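Polysaccharide deacetylase (Streptococcus pyogenes, PDB 6DQ3) removes N-acetyl groups from the linkage unit of cell-wall rhamnopolysaccharides, probably by zinc-dependent hydrolysis as in other carbohydrate esterase family 4 enzymes. Local coordinates at residues I9-Y14 with G199-A204; L192-N197 with L210-I215. All coordinates share one frame; numbering follows the deposited sequence.

Contact 1 (I9-Y14 with G199-A204); sequences IPILMY and GIASAA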
ATOM      1  N   ILE A   9      11.093  -9.195  -1.207  1.00 33.66           N
ATOM      2  CA  ILE A   9      10.182  -8.426  -2.049  1.00 32.55           C
ATOM      3  C   ILE A   9      10.238  -6.963  -1.626  1.00 30.16           C
ATOM      4  O   ILE A   9       9.924  -6.646  -0.468  1.00 27.94           O
ATOM      5  CB  ILE A   9       8.744  -8.957  -1.947  1.00 34.86           C
ATOM      6  CG1 ILE A   9       8.645 -10.386  -2.481  1.00 35.79           C
ATOM      7  CG2 ILE A   9       7.780  -8.044  -2.698  1.00 37.18           C
ATOM      8  CD1 ILE A   9       7.269 -11.006  -2.308  1.00 35.21           C
ATOM      9  N   PRO A  10      10.629  -6.044  -2.512  1.00 27.98           N
ATOM     10  CA  PRO A  10      10.514  -4.618  -2.180  1.00 27.90           C
ATOM     11  C   PRO A  10       9.058  -4.178  -2.204  1.00 27.09           C
ATOM     12  O   PRO A  10       8.347  -4.379  -3.192  1.00 28.78           O
ATOM     13  CB  PRO A  10      11.338  -3.923  -3.272  1.00 28.92           C
ATOM     14  CG  PRO A  10      11.294  -4.872  -4.436  1.00 28.58           C
ATOM     15  CD  PRO A  10      11.234  -6.268  -3.840  1.00 28.48           C
ATOM     16  N   ILE A  11       8.614  -3.595  -1.100  1.00 27.10           N
ATOM     17  CA  ILE A  11       7.255  -3.092  -0.955  1.00 27.65           C
ATOM     18  C   ILE A  11       7.371  -1.579  -0.830  1.00 27.14           C
ATOM     19  O   ILE A  11       7.716  -1.061   0.236  1.00 27.38           O
ATOM     20  CB  ILE A  11       6.540  -3.691   0.258  1.00 33.45           C
ATOM     21  CG1 ILE A  11       6.506  -5.219   0.188  1.00 30.20           C
ATOM     22  CG2 ILE A  11       5.122  -3.136   0.361  1.00 30.28           C
ATOM     23  CD1 ILE A  11       6.014  -5.848   1.475  1.00 32.76           C
ATOM     24  N   LEU A  12       7.095  -0.865  -1.917  1.00 30.45           N
ATOM     25  CA  LEU A  12       7.251   0.580  -1.923  1.00 30.55           C
ATOM     26  C   LEU A  12       6.054   1.238  -1.254  1.00 28.91           C
ATOM     27  O   LEU A  12       4.903   0.858  -1.489  1.00 28.29           O
ATOM     28  CB  LEU A  12       7.407   1.095  -3.353  1.00 30.55           C
ATOM     29  CG  LEU A  12       8.545   0.467  -4.163  1.00 33.00           C
ATOM     30  CD1 LEU A  12       8.681   1.182  -5.510  1.00 34.08           C
ATOM     31  CD2 LEU A  12       9.855   0.482  -3.402  1.00 32.05           C
ATOM     32  N   MET A  13       6.337   2.223  -0.410  1.00 27.15           N
ATOM     33  CA  MET A  13       5.307   2.961   0.307  1.00 27.48           C
ATOM     34  C   MET A  13       5.263   4.386  -0.228  1.00 30.46           C
ATOM     35  O   MET A  13       6.148   5.196   0.071  1.00 28.11           O
ATOM     36  CB  MET A  13       5.559   2.960   1.813  1.00 32.18           C
ATOM     37  CG  MET A  13       4.567   3.831   2.581  1.00 34.23           C
ATOM     38  SD  MET A  13       4.774   3.779   4.369  1.00 36.94           S
ATOM     39  CE  MET A  13       6.481   4.279   4.536  1.00 40.37           C
ATOM     40  N   TYR A  14       4.227   4.676  -1.007  1.00 28.42           N
ATOM     41  CA  TYR A  14       3.897   6.009  -1.491  1.00 32.32           C
ATOM     42  C   TYR A  14       2.779   6.605  -0.640  1.00 33.68           C
ATOM     43  O   TYR A  14       2.005   5.891  -0.005  1.00 30.27           O
ATOM     44  CB  TYR A  14       3.423   5.965  -2.952  1.00 28.28           C
ATOM     45  CG  TYR A  14       4.475   5.664  -3.989  1.00 30.57           C
ATOM     46  CD1 TYR A  14       4.737   4.360  -4.374  1.00 27.40           C
ATOM     47  CD2 TYR A  14       5.187   6.684  -4.601  1.00 29.67           C
ATOM     48  CE1 TYR A  14       5.695   4.075  -5.325  1.00 29.48           C
ATOM     49  CE2 TYR A  14       6.142   6.413  -5.556  1.00 30.82           C
ATOM     50  CZ  TYR A  14       6.395   5.107  -5.914  1.00 31.95           C
ATOM     51  OH  TYR A  14       7.346   4.833  -6.864  1.00 32.82           O
ATOM     52  N   GLY A 199      12.935  -1.019   4.911  1.00 31.95           N
ATOM     53  CA  GLY A 199      13.739  -2.091   4.353  1.00 35.83           C
ATOM     54  C   GLY A 199      12.951  -2.910   3.351  1.00 28.66           C
ATOM     55  O   GLY A 199      11.738  -2.770   3.202  1.00 29.68           O
ATOM     56  N   ILE A 200      13.682  -3.769   2.636  1.00 31.38           N
ATOM     57  CA  ILE A 200      13.046  -4.772   1.791  1.00 30.63           C
ATOM     58  C   ILE A 200      12.356  -5.804   2.679  1.00 30.05           C
ATOM     59  O   ILE A 200      12.774  -6.057   3.817  1.00 29.76           O
ATOM     60  CB  ILE A 200      14.084  -5.429   0.861  1.00 38.02           C
ATOM     61  CG1 ILE A 200      14.775  -4.346   0.026  1.00 46.00           C
ATOM     62  CG2 ILE A 200      13.430  -6.471  -0.020  1.00 41.77           C
ATOM     63  CD1 ILE A 200      15.928  -4.839  -0.829  1.00 50.24           C
ATOM     64  N   ALA A 201      11.289  -6.406   2.161  1.00 30.16           N
ATOM     65  CA  ALA A 201      10.454  -7.294   2.959  1.00 30.81           C
ATOM     66  C   ALA A 201      10.807  -8.762   2.733  1.00 30.87           C
ATOM     67  O   ALA A 201      11.328  -9.152   1.686  1.00 30.90           O
ATOM     68  CB  ALA A 201       8.968  -7.081   2.655  1.00 30.26           C
ATOM     69  N   SER A 202      10.529  -9.575   3.750  1.00 26.60           N
ATOM     70  CA  SER A 202      10.683 -11.018   3.648  1.00 30.80           C
ATOM     71  C   SER A 202       9.789 -11.650   4.707  1.00 30.89           C
ATOM     72  O   SER A 202       9.303 -10.975   5.615  1.00 27.43           O
ATOM     73  CB  SER A 202      12.141 -11.450   3.836  1.00 31.62           C
ATOM     74  OG  SER A 202      12.596 -11.124   5.136  1.00 29.05           O
ATOM     75  N   ALA A 203       9.582 -12.964   4.586  1.00 31.57           N
ATOM     76  CA  ALA A 203       8.734 -13.661   5.550  1.00 36.62           C
ATOM     77  C   ALA A 203       9.231 -13.436   6.976  1.00 33.33           C
ATOM     78  O   ALA A 203       8.436 -13.315   7.918  1.00 32.75           O
ATOM     79  CB  ALA A 203       8.693 -15.156   5.223  1.00 37.11           C
ATOM     80  N   ALA A 204      10.553 -13.366   7.147  1.00 34.50           N
ATOM     81  CA  ALA A 204      11.148 -13.222   8.471  1.00 34.75           C
ATOM     82  C   ALA A 204      10.719 -11.944   9.178  1.00 34.86           C
ATOM     83  O   ALA A 204      10.848 -11.859  10.405  1.00 29.50           O
ATOM     84  CB  ALA A 204      12.674 -13.261   8.359  1.00 36.32           C
TER
HETATM   85  O   HOH W   1       9.815  -3.662   1.524  1.00 24.59           O
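Ile-9 N donates to Ala-201 O at 2.9 Å in a fairly straight bond, with an N-H...O angle of 163°. The reverse bond, from Ala-201 N to Ile-9 O at 3.0 Å, is more bent at 151°, and its donor stands above the plane of the carbonyl. Together they make Ile-9 and Ala-201 an antiparallel hydrogen-bonded pair. Beyond this pair direct bonding gives way to water 1, which accepts from Ile-11 N and donates to Gly-199 O at 2.7 Å.

The pairing lays a short chain segment against the start of strand 8-14, a parallel strand of the distorted beta/alpha barrel expected of this deacetylase family; that strand also pairs with 71-77 and 210-214. Proline is tolerated at position 10 because both bonds to 199-204 use Ile-9, so no N-H is needed from the next residue; its backbone bonds instead to Trp-73.

A small residue suits position 201, since its CB is 3.3 Å from Ile-9 O and only 3.4 Å from Ile-11 CD1, closer than two methyls usually sit. Ile-11 brings CD1 there by turning CG1 anti to the carbonyl carbon (chi1 -57°) and then extending. Ile-200 uses its other branch: CG2 rests 3.5 Å from Ile-9 O and more loosely against Pro-10 CD, 4.4 Å away. At Gly-199 the backbone angles would drive a CB into the preceding carbonyl oxygen, a conformation that glycine accommodates readily.

Contact 2 (L192-N197 with L210-I215); sequences LGVTTN and LNRIRI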
ATOM      1  N   LEU A 192      -1.718 -10.579   5.195  1.00 32.68           N
ATOM      2  CA  LEU A 192      -0.560  -9.709   5.083  1.00 27.50           C
ATOM      3  C   LEU A 192      -0.785  -8.442   5.892  1.00 27.53           C
ATOM      4  O   LEU A 192      -1.908  -7.940   5.995  1.00 30.71           O
ATOM      5  CB  LEU A 192      -0.289  -9.307   3.626  1.00 26.54           C
ATOM      6  CG  LEU A 192       0.067 -10.416   2.642  1.00 28.42           C
ATOM      7  CD1 LEU A 192       0.103  -9.846   1.222  1.00 31.88           C
ATOM      8  CD2 LEU A 192       1.387 -11.067   3.000  1.00 32.67           C
ATOM      9  N   GLY A 193       0.302  -7.919   6.451  1.00 30.83           N
ATOM     10  CA  GLY A 193       0.279  -6.651   7.149  1.00 29.11           C
ATOM     11  C   GLY A 193       1.554  -5.888   6.863  1.00 27.33           C
ATOM     12  O   GLY A 193       2.635  -6.481   6.835  1.00 30.13           O
ATOM     13  N   VAL A 194       1.449  -4.583   6.625  1.00 26.66           N
ATOM     14  CA  VAL A 194       2.605  -3.764   6.283  1.00 27.11           C
ATOM     15  C   VAL A 194       2.777  -2.667   7.321  1.00 24.44           C
ATOM     16  O   VAL A 194       1.800  -2.087   7.808  1.00 25.96           O
ATOM     17  CB  VAL A 194       2.501  -3.160   4.863  1.00 26.57           C
ATOM     18  CG1 VAL A 194       2.562  -4.277   3.828  1.00 24.15           C
ATOM     19  CG2 VAL A 194       1.248  -2.329   4.697  1.00 25.44           C
ATOM     20  N   THR A 195       4.033  -2.378   7.639  1.00 28.95           N
ATOM     21  CA  THR A 195       4.436  -1.418   8.647  1.00 29.83           C
ATOM     22  C   THR A 195       5.092  -0.224   7.954  1.00 29.98           C
ATOM     23  O   THR A 195       5.075  -0.109   6.722  1.00 25.45           O
ATOM     24  CB  THR A 195       5.403  -2.080   9.625  1.00 26.31           C
ATOM     25  OG1 THR A 195       6.666  -2.250   8.970  1.00 29.09           O
ATOM     26  CG2 THR A 195       4.876  -3.445  10.074  1.00 30.21           C
ATOM     27  N   THR A 196       5.706   0.653   8.749  1.00 25.85           N
ATOM     28  CA  THR A 196       6.590   1.682   8.215  1.00 28.18           C
ATOM     29  C   THR A 196       8.057   1.425   8.563  1.00 29.56           C
ATOM     30  O   THR A 196       8.887   2.331   8.430  1.00 28.17           O
ATOM     31  CB  THR A 196       6.165   3.080   8.689  1.00 31.21           C
ATOM     32  OG1 THR A 196       6.195   3.164  10.120  1.00 34.75           O
ATOM     33  CG2 THR A 196       4.756   3.416   8.187  1.00 26.76           C
ATOM     34  N   ASN A 197       8.390   0.211   9.018  0.52 28.02           N
ATOM     35  CA  ASN A 197       9.782  -0.161   9.254  0.52 28.62           C
ATOM     36  C   ASN A 197      10.524  -0.220   7.920  0.52 28.47           C
ATOM     37  O   ASN A 197      10.120  -0.957   7.015  0.52 27.73           O
ATOM     38  CB  ASN A 197       9.871  -1.517   9.959  0.52 28.41           C
ATOM     39  CG  ASN A 197       9.155  -1.539  11.304  0.52 29.07           C
ATOM     40  OD1 ASN A 197       9.026  -0.518  11.976  0.52 27.82           O
ATOM     41  ND2 ASN A 197       8.696  -2.719  11.703  0.52 30.22           N
ATOM     42  N   LEU A 210       5.283  -6.631   7.740  1.00 25.98           N
ATOM     43  CA  LEU A 210       6.297  -6.574   6.697  1.00 30.21           C
ATOM     44  C   LEU A 210       6.919  -5.189   6.568  1.00 26.42           C
ATOM     45  O   LEU A 210       6.238  -4.167   6.711  1.00 26.35           O
ATOM     46  CB  LEU A 210       5.684  -6.971   5.356  1.00 29.18           C
ATOM     47  CG  LEU A 210       5.146  -8.396   5.248  1.00 30.23           C
ATOM     48  CD1 LEU A 210       4.235  -8.550   4.038  1.00 29.64           C
ATOM     49  CD2 LEU A 210       6.309  -9.373   5.177  1.00 31.26           C
ATOM     50  N   ASN A 211       8.218  -5.167   6.261  1.00 29.83           N
ATOM     51  CA  ASN A 211       8.926  -3.921   6.008  1.00 26.48           C
ATOM     52  C   ASN A 211       8.395  -3.252   4.742  1.00 24.34           C
ATOM     53  O   ASN A 211       7.886  -3.914   3.834  1.00 24.39           O
ATOM     54  CB  ASN A 211      10.429  -4.156   5.810  1.00 25.49           C
ATOM     55  CG  ASN A 211      11.129  -4.693   7.039  1.00 29.84           C
ATOM     56  OD1 ASN A 211      10.612  -4.649   8.151  1.00 30.63           O
ATOM     57  ND2 ASN A 211      12.343  -5.199   6.833  1.00 29.61           N
ATOM     58  N   ARG A 212       8.561  -1.933   4.667  1.00 26.57           N
ATOM     59  CA  ARG A 212       8.302  -1.197   3.436  1.00 26.00           C
ATOM     60  C   ARG A 212       9.431  -0.213   3.176  1.00 28.63           C
ATOM     61  O   ARG A 212      10.184   0.156   4.080  1.00 27.45           O
ATOM     62  CB  ARG A 212       6.954  -0.462   3.490  1.00 25.24           C
ATOM     63  CG  ARG A 212       5.758  -1.404   3.465  1.00 26.49           C
ATOM     64  CD  ARG A 212       4.483  -0.687   3.049  1.00 23.16           C
ATOM     65  NE  ARG A 212       3.912   0.108   4.132  1.00 24.22           N
ATOM     66  CZ  ARG A 212       2.828   0.866   4.011  1.00 27.48           C
ATOM     67  NH1 ARG A 212       2.190   0.940   2.846  1.00 29.83           N
ATOM     68  NH2 ARG A 212       2.381   1.551   5.052  1.00 29.94           N
ATOM     69  N   ILE A 213       9.550   0.190   1.914  1.00 28.61           N
ATOM     70  CA  ILE A 213      10.552   1.157   1.474  1.00 26.61           C
ATOM     71  C   ILE A 213       9.833   2.484   1.283  1.00 28.67           C
ATOM     72  O   ILE A 213       8.967   2.606   0.410  1.00 27.69           O
ATOM     73  CB  ILE A 213      11.245   0.708   0.180  1.00 29.98           C
ATOM     74  CG1 ILE A 213      12.059  -0.563   0.425  1.00 27.71           C
ATOM     75  CG2 ILE A 213      12.114   1.835  -0.370  1.00 34.16           C
ATOM     76  CD1 ILE A 213      12.417  -1.314  -0.851  1.00 31.34           C
ATOM     77  N   ARG A 214      10.178   3.480   2.099  1.00 30.15           N
ATOM     78  CA  ARG A 214       9.545   4.787   1.991  1.00 29.23           C
ATOM     79  C   ARG A 214      10.080   5.510   0.761  1.00 31.63           C
ATOM     80  O   ARG A 214      11.296   5.598   0.558  1.00 29.23           O
ATOM     81  CB  ARG A 214       9.797   5.623   3.246  1.00 32.60           C
ATOM     82  CG  ARG A 214       9.092   6.982   3.218  1.00 40.62           C
ATOM     83  CD  ARG A 214       9.421   7.846   4.428  1.00 48.96           C
ATOM     84  NE  ARG A 214       8.939   7.283   5.688  1.00 55.97           N
ATOM     85  CZ  ARG A 214       7.682   7.360   6.115  1.00 61.73           C
ATOM     86  NH1 ARG A 214       6.759   7.963   5.378  1.00 62.65           N
ATOM     87  NH2 ARG A 214       7.343   6.822   7.278  1.00 62.74           N
ATOM     88  N   ILE A 215       9.170   6.022  -0.061  1.00 31.91           N
ATOM     89  CA  ILE A 215       9.551   6.786  -1.245  1.00 27.92           C
ATOM     90  C   ILE A 215       9.806   8.228  -0.827  1.00 30.17           C
ATOM     91  O   ILE A 215       8.896   8.919  -0.356  1.00 34.66           O
ATOM     92  CB  ILE A 215       8.469   6.707  -2.331  1.00 30.42           C
ATOM     93  CG1 ILE A 215       8.222   5.253  -2.735  1.00 27.04           C
ATOM     94  CG2 ILE A 215       8.871   7.555  -3.532  1.00 32.84           C
ATOM     95  CD1 ILE A 215       9.437   4.541  -3.296  1.00 30.70           C
TER
HETATM   96  O   HOH W   2       1.928   0.795   8.174  1.00 26.48           O
HETATM   97  O   HOH W   3       8.381  -4.733   9.799  1.00 33.64           O
HETATM   98  O   HOH W   4       9.246   5.144   9.094  1.00 51.00           O
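This is a parallel strand pairing in the last part of the beta/alpha barrel fold expected of carbohydrate esterase family 4 enzymes, with strand 192-195 lying beside strand 210-214 and the two directions 48° apart. Val-194 and Leu-210 form the parallel bridge. Leu-210 N donates to Gly-193 O at 2.8 Å, and Thr-195 N returns the bond to Leu-210 O at 3.0 Å.

Leu-210 O is gripped twice by the same threonine. Besides the backbone N-H, which lies in the carbonyl plane, Thr-195 OG1 donates to it at 3.0 Å from above that plane. The hydroxyl is placed between the backbone N and the carbonyl carbon (chi1 73°), where it also accepts from Asn-197 N at 3.0 Å. That second bond closes an ST turn as the chain turns its corner at Thr-196, and threonine suits the site because one oxygen serves both roles.

Past the corner, Asn-197 O takes the N-H of Arg-212 at 3.0 Å. The arginine side chain bends back at chi3 across Val-194: NE donates to Thr-195 O at 2.8 Å, nearly straight at 174° and in the guanidinium plane. Val-194 CG2 lies over one face, 3.6 Å above its centre, a place that suits a beta-branched apolar residue. Its two terminal nitrogens are held from outside the pair, NH2 of Arg-212 by a salt bridge to Asp-77 and NH1 by a hydrogen bond with Thr-75 OG1, which helps to fix the rotation of the group. At the other end of the pair, Leu-192 meets Leu-210 methyl to methyl. At the partly exposed corner, water 4 joins Thr-196 O to Arg-214 NH2, accepting from the latter at 3.1 Å.

Strands 8-14 and 210-214 are neighbours in one sheet, and this joins contact 1 to contact 2, whose centres are about 6 Å apart. Probable backbone bonds link them: Ile-213 N to Ile-11 O, and Met-13 N to Ile-213 O, each 2.8 Å. The chain runs 192-197, 199-204, 210-215, which puts the partner of strand 8-14 in contact 1 on the connection between the two strands of contact 2. Contact 2 comes nearer to bound zinc: the Arg-212 side chain is about 7 Å from a zinc ion, that of Ile-11 about 14 Å from one. Bound acetate lies about 4 Å from the Thr-196 side chain, and Asp-77, the salt-bridge partner of Arg-212, precedes the zinc ligand Asp-78.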